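Local structure of inositol monophosphatase family protein (Staphylococcus aureus, 5I3S) at residues Q12-R17 with E46-D51; Q61-E66 with L204-F209; F98-G103 with F114-M119. The protein probably hydrolyses inositol monophosphate or related small phosphate esters. All coordinates share one frame; numbering follows the deposited sequence.

How the contacts relate
Contact 1 closes first along the chain, before contact 2 opens, and contact 3 is nested within the loop that contact 2 closes. The seven-stranded mixed sheet relates them: contact 3 is the antiparallel pairing of strands 99-106 and 109-117 inside it, contact 2 joins its edge strand 61-64 to helix 206-218, and contact 1 packs helices 2-24 and 37-56, which lie against it through Ile100. Centres of contacts 1 and 3 lie about 11 Å apart, those of 2 and 3 about 13 Å, and those of 1 and 2 about 15 Å. Glu46 OE1 probably accepts a hydrogen bond from Glu66 N, at 3.0 Å, linking contacts 1 and 2 directly.

Contact 1: residues Q12-R17 with E46-D51; sequences QEAGIR and EDFIFD
Arg17 stacks on Phe48, its guanidinium lying flat on the ring with centres 4.1 Å apart and planes only 14° apart, a cation-pi geometry. Phe48 CD1 sits over the middle of the guanidinium, 3.5 Å from Arg17 CZ. The same side chain also supplies a CH-pi contact, since Arg17 CD stands 3.8 Å from the centroid of the Phe48 ring and almost exactly on its normal. Chi3 of Arg17 (73°) puts NE over the same face of the ring as CD.

Apolar packing makes up the rest. Ala14 CB meets Phe48 CD2 at 3.8 Å and Ile49 CG1 at 4.0 Å. The two helices run near antiparallel, at 152°, and Ala14 and Ile49 are their nearest CA pair, 7.1 Å apart. Glu13 CG touches Phe48 CZ at 4.2 Å, its side chain crossing that of Phe48 at about a right angle. Leu10 of helix 2-24 adds to the packing on Phe48 and Ile49.

Between 12-17 and 46-51 the contact is thus made by side-chain packing and a stacked guanidinium, to which a cation-pi term probably adds, with Ala14 and Ile49 buried and Arg17 at the exposed margin.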
loop_
_atom_site.group_PDB
_atom_site.type_symbol
_atom_site.label_atom_id
_atom_site.label_comp_id
_atom_site.label_asym_id
_atom_site.label_seq_id
_atom_site.Cartn_x
_atom_site.Cartn_y
_atom_site.Cartn_z
ATOM N N GLN A 12 16.678 -9.611 13.690
ATOM C CA GLN A 12 17.524 -9.208 12.566
ATOM C C GLN A 12 18.229 -10.404 11.926
ATOM O O GLN A 12 18.224 -10.575 10.715
ATOM C CB GLN A 12 18.527 -8.156 13.009
ATOM C CG GLN A 12 17.886 -6.808 13.189
ATOM C CD GLN A 12 18.793 -5.800 13.895
ATOM O OE1 GLN A 12 18.993 -5.856 15.124
ATOM N NE2 GLN A 12 19.323 -4.860 13.135
ATOM N N GLU A 13 18.752 -11.271 12.759
ATOM C CA GLU A 13 19.421 -12.458 12.297
ATOM C C GLU A 13 18.435 -13.428 11.600
ATOM O O GLU A 13 18.749 -13.991 10.533
ATOM C CB GLU A 13 20.185 -13.061 13.502
ATOM C CG GLU A 13 21.170 -14.188 13.203
ATOM C CD GLU A 13 22.062 -13.917 12.025
ATOM O OE1 GLU A 13 22.698 -12.843 11.992
ATOM O OE2 GLU A 13 22.093 -14.783 11.119
ATOM N N ALA A 14 17.238 -13.596 12.173
ATOM C CA ALA A 14 16.137 -14.337 11.518
ATOM C C ALA A 14 15.765 -13.712 10.169
ATOM O O ALA A 14 15.367 -14.418 9.260
ATOM C CB ALA A 14 14.915 -14.398 12.411
ATOM N N GLY A 15 15.889 -12.390 10.034
ATOM C CA GLY A 15 15.655 -11.736 8.730
ATOM C C GLY A 15 16.671 -12.186 7.677
ATOM O O GLY A 15 16.299 -12.560 6.565
ATOM N N ILE A 16 17.958 -12.186 8.064
ATOM C CA ILE A 16 19.027 -12.682 7.197
ATOM C C ILE A 16 18.784 -14.110 6.705
ATOM O O ILE A 16 19.012 -14.416 5.539
ATOM C CB ILE A 16 20.408 -12.495 7.861
ATOM C CG1 ILE A 16 20.739 -11.004 7.841
ATOM C CG2 ILE A 16 21.504 -13.289 7.159
ATOM C CD1 ILE A 16 22.017 -10.613 8.534
ATOM N N ARG A 17 18.296 -14.967 7.586
ATOM C CA ARG A 17 17.937 -16.328 7.177
ATOM C C ARG A 17 16.733 -16.416 6.257
ATOM O O ARG A 17 16.700 -17.328 5.430
ATOM C CB ARG A 17 17.737 -17.219 8.385
ATOM C CG ARG A 17 19.034 -17.388 9.141
ATOM C CD ARG A 17 18.788 -17.933 10.532
ATOM N NE ARG A 17 18.414 -19.354 10.521
ATOM C CZ ARG A 17 19.123 -20.357 11.061
ATOM N NH1 ARG A 17 20.291 -20.157 11.677
ATOM N NH2 ARG A 17 18.653 -21.590 10.977
ATOM N N GLU A 46 10.186 -19.694 12.322
ATOM C CA GLU A 46 9.659 -19.865 13.715
ATOM C C GLU A 46 10.497 -20.860 14.534
ATOM O O GLU A 46 10.755 -20.630 15.731
ATOM C CB GLU A 46 8.162 -20.247 13.785
ATOM C CG GLU A 46 7.663 -20.300 15.241
ATOM C CD GLU A 46 6.191 -19.968 15.427
ATOM O OE1 GLU A 46 5.620 -19.204 14.624
ATOM O OE2 GLU A 46 5.598 -20.466 16.405
ATOM N N ASP A 47 10.921 -21.945 13.904
ATOM C CA ASP A 47 11.790 -22.943 14.585
ATOM C C ASP A 47 13.126 -22.344 15.013
ATOM O O ASP A 47 13.597 -22.648 16.109
ATOM C CB ASP A 47 12.021 -24.173 13.698
ATOM C CG ASP A 47 10.797 -25.039 13.590
ATOM O OD1 ASP A 47 9.963 -24.957 14.522
ATOM O OD2 ASP A 47 10.667 -25.803 12.608
ATOM N N PHE A 48 13.713 -21.481 14.176
ATOM C CA PHE A 48 14.931 -20.750 14.558
ATOM C C PHE A 48 14.642 -19.849 15.738
ATOM O O PHE A 48 15.386 -19.863 16.699
ATOM C CB PHE A 48 15.490 -19.899 13.391
ATOM C CG PHE A 48 16.608 -18.969 13.804
ATOM C CD1 PHE A 48 17.854 -19.472 14.209
ATOM C CD2 PHE A 48 16.431 -17.590 13.809
ATOM C CE1 PHE A 48 18.895 -18.608 14.591
ATOM C CE2 PHE A 48 17.471 -16.732 14.174
ATOM C CZ PHE A 48 18.695 -17.247 14.585
ATOM N N ILE A 49 13.560 -19.067 15.655
ATOM C CA ILE A 49 13.206 -18.107 16.738
ATOM C C ILE A 49 12.846 -18.821 18.049
ATOM O O ILE A 49 13.351 -18.460 19.110
ATOM C CB ILE A 49 12.103 -17.126 16.305
ATOM C CG1 ILE A 49 12.639 -16.202 15.191
ATOM C CG2 ILE A 49 11.610 -16.289 17.476
ATOM C CD1 ILE A 49 11.552 -15.486 14.398
ATOM N N PHE A 50 12.001 -19.842 17.956
ATOM C CA PHE A 50 11.703 -20.707 19.090
ATOM C C PHE A 50 12.983 -21.294 19.755
ATOM O O PHE A 50 13.202 -21.157 20.967
ATOM C CB PHE A 50 10.765 -21.820 18.599
ATOM C CG PHE A 50 10.451 -22.858 19.632
ATOM C CD1 PHE A 50 9.751 -22.513 20.790
ATOM C CD2 PHE A 50 10.833 -24.196 19.437
ATOM C CE1 PHE A 50 9.452 -23.473 21.752
ATOM C CE2 PHE A 50 10.529 -25.161 20.388
ATOM C CZ PHE A 50 9.834 -24.795 21.550
ATOM N N ASP A 51 13.847 -21.901 18.953
ATOM C CA ASP A 51 14.998 -22.644 19.499
ATOM C C ASP A 51 16.028 -21.773 20.124
ATOM O O ASP A 51 16.650 -22.163 21.085
ATOM C CB ASP A 51 15.690 -23.497 18.439
ATOM C CG ASP A 51 14.845 -24.626 17.972
ATOM O OD1 ASP A 51 13.928 -25.056 18.715
ATOM O OD2 ASP A 51 15.091 -25.073 16.828
#

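Contact 2: residues Q61-E66 with L204-F209; sequences QVLGEE and LQPWDF
Glu65 and Trp207 mark the closest backbone approach, with CA atoms 6.5 Å apart, where the chain leaving strand 61-64 passes the start of helix 206-218. The Trp207 indole carries most of the contact by presenting one face to the Gly64-Glu65 backbone. Glu65 CA lies 3.5 Å above the plane, over the centre of the ring system, while Gly64 C is displaced toward the rim. Glu65 CB adds a CH-pi contact, 3.5 Å from the centroid of the five-membered ring and 15° off its normal. Glu65 CG, anti to the backbone N (chi1 172°), comes to 3.4 Å from Trp207 NE1. Gln205 CB lies above the opposite face of the indole, displaced toward the rim.

Leu63 packs at the indole edge, its CG 4.5 Å from Trp207 CE3, and its CD2 reaches Pro206 CG at 4.2 Å. Val81 and Asp83 of strand 78-83 also touch Trp207.

The two segments contribute carboxylates to two acidic groups: Asp208 lies close to Asp83 and Asp86, while Glu65 and Glu66 lie close to Asp42. Such gatherings of acids are consistent with the metal-binding site of inositol monophosphatases, which this edge-strand-to-helix packing would help to line.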
loop_
_atom_site.group_PDB
_atom_site.type_symbol
_atom_site.label_atom_id
_atom_site.label_comp_id
_atom_site.label_asym_id
_atom_site.label_seq_id
_atom_site.Cartn_x
_atom_site.Cartn_y
_atom_site.Cartn_z
ATOM N N GLN A 61 7.953 -18.681 27.528
ATOM C CA GLN A 61 6.897 -19.243 26.717
ATOM C C GLN A 61 6.868 -18.491 25.377
ATOM O O GLN A 61 7.166 -17.291 25.315
ATOM C CB GLN A 61 5.557 -19.086 27.436
ATOM C CG GLN A 61 5.555 -19.357 28.944
ATOM C CD GLN A 61 4.172 -19.788 29.412
ATOM O OE1 GLN A 61 3.724 -20.908 29.110
ATOM N NE2 GLN A 61 3.481 -18.909 30.142
ATOM N N VAL A 62 6.498 -19.212 24.328
ATOM C CA VAL A 62 6.429 -18.703 22.959
ATOM C C VAL A 62 5.003 -18.922 22.416
ATOM O O VAL A 62 4.583 -20.072 22.200
ATOM C CB VAL A 62 7.464 -19.415 22.060
ATOM C CG1 VAL A 62 7.287 -19.055 20.571
ATOM C CG2 VAL A 62 8.864 -19.053 22.523
ATOM N N LEU A 63 4.260 -17.829 22.224
ATOM C CA LEU A 63 2.955 -17.883 21.542
ATOM C C LEU A 63 3.154 -17.565 20.074
ATOM O O LEU A 63 3.420 -16.429 19.704
ATOM C CB LEU A 63 1.977 -16.910 22.160
ATOM C CG LEU A 63 0.608 -16.770 21.506
ATOM C CD1 LEU A 63 -0.151 -18.080 21.596
ATOM C CD2 LEU A 63 -0.215 -15.651 22.132
ATOM N N GLY A 64 3.030 -18.575 19.227
ATOM C CA GLY A 64 3.399 -18.427 17.829
ATOM C C GLY A 64 2.374 -18.799 16.760
ATOM O O GLY A 64 1.484 -19.647 16.973
ATOM N N GLU A 65 2.559 -18.168 15.590
ATOM C CA GLU A 65 1.661 -18.286 14.458
ATOM C C GLU A 65 1.733 -19.704 13.950
ATOM O O GLU A 65 0.696 -20.330 13.747
ATOM C CB GLU A 65 2.017 -17.255 13.365
ATOM C CG GLU A 65 1.264 -17.379 12.018
ATOM C CD GLU A 65 1.790 -18.506 11.098
ATOM O OE1 GLU A 65 2.985 -18.859 11.149
ATOM O OE2 GLU A 65 0.995 -19.072 10.317
ATOM N N GLU A 66 2.963 -20.195 13.777
ATOM C CA GLU A 66 3.227 -21.575 13.336
ATOM C C GLU A 66 2.776 -22.667 14.367
ATOM O O GLU A 66 2.878 -23.866 14.077
ATOM C CB GLU A 66 4.723 -21.738 12.925
ATOM C CG GLU A 66 5.001 -22.701 11.771
ATOM C CD GLU A 66 4.717 -22.141 10.359
ATOM O OE1 GLU A 66 4.114 -21.049 10.201
ATOM O OE2 GLU A 66 5.106 -22.816 9.369
ATOM N N LEU A 204 -7.833 -10.059 13.797
ATOM C CA LEU A 204 -6.407 -10.243 13.835
ATOM C C LEU A 204 -5.992 -11.147 14.988
ATOM O O LEU A 204 -6.499 -11.007 16.108
ATOM C CB LEU A 204 -5.785 -8.897 14.081
ATOM C CG LEU A 204 -4.592 -8.459 13.310
ATOM C CD1 LEU A 204 -4.815 -8.707 11.822
ATOM C CD2 LEU A 204 -4.299 -6.989 13.664
ATOM N N GLN A 205 -5.032 -12.018 14.728
ATOM C CA GLN A 205 -4.426 -12.804 15.745
ATOM C C GLN A 205 -3.422 -12.005 16.590
ATOM O O GLN A 205 -2.839 -11.040 16.099
ATOM C CB GLN A 205 -3.736 -13.981 15.067
ATOM C CG GLN A 205 -4.735 -14.915 14.374
ATOM C CD GLN A 205 -5.539 -15.762 15.376
ATOM O OE1 GLN A 205 -5.389 -15.658 16.606
ATOM N NE2 GLN A 205 -6.353 -16.650 14.846
ATOM N N PRO A 206 -3.198 -12.424 17.868
ATOM C CA PRO A 206 -2.333 -11.695 18.779
ATOM C C PRO A 206 -0.926 -11.441 18.230
ATOM O O PRO A 206 -0.340 -10.364 18.483
ATOM C CB PRO A 206 -2.249 -12.583 20.014
ATOM C CG PRO A 206 -3.181 -13.734 19.828
ATOM C CD PRO A 206 -3.829 -13.607 18.490
ATOM N N TRP A 207 -0.410 -12.422 17.499
ATOM C CA TRP A 207 0.913 -12.332 16.879
ATOM C C TRP A 207 0.992 -11.327 15.709
ATOM O O TRP A 207 2.090 -10.942 15.323
ATOM C CB TRP A 207 1.423 -13.712 16.414
ATOM C CG TRP A 207 0.487 -14.511 15.568
ATOM C CD1 TRP A 207 0.258 -14.358 14.246
ATOM C CD2 TRP A 207 -0.348 -15.606 15.994
ATOM N NE1 TRP A 207 -0.678 -15.287 13.810
ATOM C CE2 TRP A 207 -1.056 -16.062 14.866
ATOM C CE3 TRP A 207 -0.567 -16.235 17.221
ATOM C CZ2 TRP A 207 -1.966 -17.134 14.925
ATOM C CZ3 TRP A 207 -1.466 -17.297 17.281
ATOM C CH2 TRP A 207 -2.146 -17.736 16.141
ATOM N N ASP A 208 -0.143 -10.880 15.188
ATOM C CA ASP A 208 -0.124 -9.784 14.215
ATOM C C ASP A 208 -0.130 -8.361 14.847
ATOM O O ASP A 208 0.347 -7.417 14.230
ATOM C CB ASP A 208 -1.258 -9.925 13.227
ATOM C CG ASP A 208 -1.191 -11.228 12.413
ATOM O OD1 ASP A 208 -2.255 -11.872 12.331
ATOM O OD2 ASP A 208 -0.112 -11.630 11.935
ATOM N N PHE A 209 -0.624 -8.205 16.064
ATOM C CA PHE A 209 -0.612 -6.897 16.666
ATOM C C PHE A 209 0.300 -6.692 17.831
ATOM O O PHE A 209 0.583 -5.537 18.158
ATOM C CB PHE A 209 -2.016 -6.423 17.023
ATOM C CG PHE A 209 -2.763 -7.330 17.941
ATOM C CD1 PHE A 209 -2.489 -7.350 19.294
ATOM C CD2 PHE A 209 -3.777 -8.147 17.437
ATOM C CE1 PHE A 209 -3.221 -8.146 20.140
ATOM C CE2 PHE A 209 -4.501 -8.970 18.271
ATOM C CZ PHE A 209 -4.230 -8.948 19.633
#

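Contact 3: residues F98-G103 with F114-M119; sequences FAISIG and FVYDVM
Phe98 lays its ring obliquely against the shoulder formed by Val118 and Met119 at one end of this antiparallel strand pair. Phe98 CE1 meets Val118 CB at 3.7 Å, and Phe98 CZ meets Met119 CG at the same separation. Met119 SD stands 5.0 Å from the Phe98 centroid, an oblique Met-aromatic contact. Water 1, over the centre of a Phe98 face, bridges the strand end: it accepts from Met119 N and has Phe98 O and Asp117 OD1 as acceptors, in competition for its protons.

Further along, Ile100, Ile102, Phe114 and Tyr116 project from one face of the sheet. There Val118 CG2 rests on the CG1-CD1 bond of Ile100, 3.9 Å from CD1, which touches the Tyr116 ring edge more loosely. Phe114 CD2 dips into the notch between Ile102 O and CG2. The other face carries the smaller Ala99, Ser101 and Val115 beside Asp117. Tyr116 N donates to Ile100 O at 2.8 Å, nearly straight (173°), and Ile102 N to Phe114 O at 2.9 Å; the return bonds are more bent, that from Ile100 N to Tyr116 O also longer.

Helix 2-24 covers the Ile100-Phe114 face through Ile11, helix 184-193 the Ala99-Val115 face through Leu186, and strands 78-83 and 122-127 flank the hairpin within the sheet.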
loop_
_atom_site.group_PDB
_atom_site.type_symbol
_atom_site.label_atom_id
_atom_site.label_comp_id
_atom_site.label_asym_id
_atom_site.label_seq_id
_atom_site.Cartn_x
_atom_site.Cartn_y
_atom_site.Cartn_z
ATOM N N PHE A 98 6.576 -7.501 3.885
ATOM C CA PHE A 98 6.194 -8.441 4.915
ATOM C C PHE A 98 7.146 -8.292 6.074
ATOM O O PHE A 98 8.299 -7.944 5.883
ATOM C CB PHE A 98 6.269 -9.887 4.419
ATOM C CG PHE A 98 7.641 -10.300 3.930
ATOM C CD1 PHE A 98 8.610 -10.791 4.819
ATOM C CD2 PHE A 98 7.953 -10.204 2.605
ATOM C CE1 PHE A 98 9.869 -11.178 4.378
ATOM C CE2 PHE A 98 9.209 -10.594 2.142
ATOM C CZ PHE A 98 10.169 -11.075 3.026
ATOM N N ALA A 99 6.670 -8.574 7.276
ATOM C CA ALA A 99 7.503 -8.363 8.466
ATOM C C ALA A 99 7.586 -9.606 9.357
ATOM O O ALA A 99 6.673 -10.391 9.372
ATOM C CB ALA A 99 6.974 -7.180 9.269
ATOM N N ILE A 100 8.684 -9.766 10.075
ATOM C CA ILE A 100 8.651 -10.591 11.269
ATOM C C ILE A 100 8.241 -9.646 12.415
ATOM O O ILE A 100 8.680 -8.476 12.443
ATOM C CB ILE A 100 10.006 -11.216 11.622
ATOM C CG1 ILE A 100 10.678 -11.875 10.418
ATOM C CG2 ILE A 100 9.833 -12.219 12.771
ATOM C CD1 ILE A 100 12.177 -12.068 10.590
ATOM N N SER A 101 7.367 -10.142 13.298
ATOM C CA SER A 101 6.832 -9.392 14.429
ATOM C C SER A 101 6.996 -10.155 15.742
ATOM O O SER A 101 6.594 -11.287 15.849
ATOM C CB SER A 101 5.331 -9.146 14.227
ATOM O OG SER A 101 4.763 -8.318 15.255
ATOM N N ILE A 102 7.513 -9.497 16.768
ATOM C CA ILE A 102 7.781 -10.138 18.061
ATOM C C ILE A 102 7.304 -9.188 19.105
ATOM O O ILE A 102 7.736 -8.048 19.132
ATOM C CB ILE A 102 9.297 -10.419 18.283
ATOM C CG1 ILE A 102 9.722 -11.651 17.477
ATOM C CG2 ILE A 102 9.637 -10.625 19.744
ATOM C CD1 ILE A 102 11.207 -11.935 17.474
ATOM N N GLY A 103 6.362 -9.648 19.924
ATOM C CA GLY A 103 5.959 -8.916 21.100
ATOM C C GLY A 103 6.395 -9.722 22.304
ATOM O O GLY A 103 6.304 -10.971 22.333
ATOM N N PHE A 114 8.682 -5.449 18.383
ATOM C CA PHE A 114 9.557 -5.447 17.214
ATOM C C PHE A 114 8.786 -5.784 15.948
ATOM O O PHE A 114 8.142 -6.812 15.932
ATOM C CB PHE A 114 10.703 -6.476 17.366
ATOM C CG PHE A 114 11.514 -6.327 18.641
ATOM C CD1 PHE A 114 12.662 -5.560 18.669
ATOM C CD2 PHE A 114 11.127 -6.984 19.817
ATOM C CE1 PHE A 114 13.413 -5.431 19.840
ATOM C CE2 PHE A 114 11.864 -6.862 20.995
ATOM C CZ PHE A 114 13.014 -6.089 21.002
ATOM N N VAL A 115 8.843 -4.929 14.914
ATOM C CA VAL A 115 8.393 -5.317 13.566
ATOM C C VAL A 115 9.495 -5.015 12.535
ATOM O O VAL A 115 9.923 -3.873 12.373
ATOM C CB VAL A 115 6.936 -4.876 13.164
ATOM C CG1 VAL A 115 6.109 -4.345 14.313
ATOM C CG2 VAL A 115 6.860 -3.924 12.048
ATOM N N TYR A 116 10.004 -6.082 11.917
ATOM C CA TYR A 116 11.202 -6.013 11.083
ATOM C C TYR A 116 10.808 -6.138 9.660
ATOM O O TYR A 116 10.331 -7.197 9.264
ATOM C CB TYR A 116 12.211 -7.115 11.438
ATOM C CG TYR A 116 13.543 -7.047 10.689
ATOM C CD1 TYR A 116 14.124 -5.818 10.336
ATOM C CD2 TYR A 116 14.261 -8.204 10.380
ATOM C CE1 TYR A 116 15.356 -5.755 9.668
ATOM C CE2 TYR A 116 15.477 -8.132 9.718
ATOM C CZ TYR A 116 16.014 -6.897 9.362
ATOM O OH TYR A 116 17.196 -6.814 8.692
ATOM N N ASP A 117 10.951 -5.053 8.902
ATOM C CA ASP A 117 10.607 -5.050 7.478
ATOM C C ASP A 117 11.842 -5.656 6.808
ATOM O O ASP A 117 12.828 -4.984 6.569
ATOM C CB ASP A 117 10.272 -3.624 6.956
ATOM C CG ASP A 117 9.900 -3.586 5.479
ATOM O OD1 ASP A 117 10.319 -4.503 4.703
ATOM O OD2 ASP A 117 9.204 -2.629 5.072
ATOM N N VAL A 118 11.774 -6.947 6.585
ATOM C CA VAL A 118 12.929 -7.725 6.206
ATOM C C VAL A 118 13.567 -7.205 4.900
ATOM O O VAL A 118 14.781 -7.056 4.855
ATOM C CB VAL A 118 12.566 -9.217 6.027
ATOM C CG1 VAL A 118 13.740 -9.990 5.456
ATOM C CG2 VAL A 118 12.120 -9.813 7.363
ATOM N N MET A 119 12.756 -6.923 3.873
ATOM C CA MET A 119 13.302 -6.567 2.597
ATOM C C MET A 119 13.800 -5.138 2.498
ATOM O O MET A 119 14.624 -4.859 1.629
ATOM C CB MET A 119 12.377 -6.941 1.437
ATOM C CG MET A 119 12.071 -8.431 1.336
ATOM S SD MET A 119 13.371 -9.690 1.458
ATOM C CE MET A 119 14.121 -9.360 -0.136
HETATM O O HOH W 1 9.941 -7.080 3.691
#